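Local coordinates for DUF1116 domain-containing protein (Enterococcus faecalis, PDB 3CLQ), which is of unknown function but belongs to the AllG family and is probably related to a subunit of oxamate carbamoyltransferase, at residues G317-A321 with A337-S341. Numbering follows the deposited sequence.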
loop_
_atom_site.group_PDB
_atom_site.type_symbol
_atom_site.label_atom_id
_atom_site.label_comp_id
_atom_site.label_asym_id
_atom_site.label_seq_id
_atom_site.Cartn_x
_atom_site.Cartn_y
_atom_site.Cartn_z
ATOM N N GLY B 317 9.467 -6.741 13.322
ATOM C CA GLY B 317 10.477 -7.734 12.965
ATOM C C GLY B 317 9.942 -9.155 12.908
ATOM O O GLY B 317 10.452 -10.003 12.149
ATOM N N PHE B 318 8.919 -9.429 13.715
ATOM C CA PHE B 318 8.265 -10.732 13.672
ATOM C C PHE B 318 7.636 -10.930 12.295
ATOM O O PHE B 318 7.570 -12.044 11.789
ATOM C CB PHE B 318 7.202 -10.829 14.766
ATOM C CG PHE B 318 7.731 -11.300 16.105
ATOM C CD1 PHE B 318 7.029 -12.234 16.853
ATOM C CD2 PHE B 318 8.917 -10.801 16.623
ATOM C CE1 PHE B 318 7.503 -12.668 18.082
ATOM C CE2 PHE B 318 9.395 -11.231 17.857
ATOM C CZ PHE B 318 8.688 -12.167 18.586
ATOM N N ALA B 319 7.174 -9.837 11.683
ATOM C CA ALA B 319 6.554 -9.918 10.358
ATOM C C ALA B 319 7.547 -9.629 9.257
ATOM O O ALA B 319 7.188 -9.606 8.114
ATOM C CB ALA B 319 5.373 -8.996 10.244
HETATM N N MSE B 320 8.798 -9.403 9.615
HETATM C CA MSE B 320 9.856 -9.181 8.647
HETATM C C MSE B 320 9.503 -9.661 7.238
HETATM O O MSE B 320 9.557 -8.895 6.291
HETATM C CB MSE B 320 11.094 -9.914 9.129
HETATM C CG MSE B 320 12.381 -9.144 9.046
HETATM SE SE MSE B 320 13.831 -10.241 9.784
HETATM C CE MSE B 320 15.275 -9.376 8.750
ATOM N N ALA B 321 9.128 -10.927 7.104
ATOM C CA ALA B 321 8.909 -11.544 5.789
ATOM C C ALA B 321 7.959 -10.788 4.871
ATOM O O ALA B 321 8.054 -10.898 3.656
ATOM C CB ALA B 321 8.415 -12.965 5.948
ATOM N N ALA B 337 14.956 -13.117 6.153
ATOM C CA ALA B 337 13.758 -12.490 6.683
ATOM C C ALA B 337 12.588 -13.466 6.626
ATOM O O ALA B 337 11.809 -13.554 7.568
ATOM C CB ALA B 337 13.452 -11.192 5.964
ATOM N N LEU B 338 12.479 -14.227 5.546
ATOM C CA LEU B 338 11.438 -15.244 5.475
ATOM C C LEU B 338 11.642 -16.160 6.651
ATOM O O LEU B 338 10.712 -16.541 7.334
ATOM C CB LEU B 338 11.558 -16.069 4.194
ATOM C CG LEU B 338 11.438 -15.296 2.882
ATOM C CD1 LEU B 338 11.292 -16.229 1.665
ATOM C CD2 LEU B 338 10.282 -14.317 2.970
ATOM N N ASN B 339 12.894 -16.500 6.885
ATOM C CA ASN B 339 13.256 -17.488 7.859
ATOM C C ASN B 339 12.957 -17.102 9.298
ATOM O O ASN B 339 12.633 -17.961 10.121
ATOM C CB ASN B 339 14.741 -17.742 7.719
ATOM C CG ASN B 339 15.064 -19.194 7.710
ATOM O OD1 ASN B 339 15.491 -19.742 6.682
ATOM N ND2 ASN B 339 14.841 -19.852 8.848
ATOM N N TYR B 340 13.086 -15.812 9.600
ATOM C CA TYR B 340 12.916 -15.299 10.965
ATOM C C TYR B 340 11.452 -15.338 11.412
ATOM O O TYR B 340 11.128 -15.691 12.559
ATOM C CB TYR B 340 13.441 -13.858 11.067
ATOM C CG TYR B 340 14.876 -13.701 11.556
ATOM C CD1 TYR B 340 15.306 -14.293 12.757
ATOM C CD2 TYR B 340 15.792 -12.923 10.843
ATOM C CE1 TYR B 340 16.620 -14.137 13.219
ATOM C CE2 TYR B 340 17.094 -12.753 11.285
ATOM C CZ TYR B 340 17.510 -13.363 12.478
ATOM O OH TYR B 340 18.815 -13.185 12.917
ATOM N N SER B 341 10.574 -14.953 10.491
ATOM C CA SER B 341 9.153 -14.963 10.747
ATOM C C SER B 341 8.688 -16.383 11.022
ATOM O O SER B 341 7.865 -16.577 11.922
ATOM C CB SER B 341 8.394 -14.360 9.575
ATOM O OG SER B 341 8.482 -12.952 9.604
#
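Ala321 and Leu338 bring their CA atoms to 4.5 Å and Phe318 and Ser341 theirs to 5.2 Å, so the nearest residues pair in reverse order along the two segments. Ser341 makes the polar link. Its hydroxyl lies beside its own backbone N and anti to its carbonyl carbon (chi1 -78°), which aims OG across the interface at two backbone groups three residues apart. OG donates to Phe318 O at a short 2.5 Å, approaching from above the carbonyl plane by 40° and not along a lone pair. The same oxygen accepts the amide of Ala321, with N to OG 3.3 Å and a nearly straight N-H...O angle of 171°. Apolar contacts flank this link. Met320, present as selenomethionine, reaches out beyond CG as an extended chain, placing its SE 3.5 Å from CD2 of Tyr340 in a Met-aromatic contact that meets the ring obliquely. Its terminal CE settles 3.8 Å from CB of Ala337, one turn earlier on the helix. Ala321 CB, itself close to the serine hydroxyl, meets the CD2 branch of Leu338, also at 3.8 Å. Beyond the two segments, Phe318 packs on Pro366 and Ile369 and Ser341 on Met363, all of strand 363-369, while Gly317 N is hydrogen-bonded to Glu311. The contact thus illustrates how one buried serine, acting as donor and acceptor at once, can engage both a carbonyl and an amide of a neighbouring loop, tying that backbone to a helix while selenomethionine, alanine and leucine side chains add apolar contacts beside it.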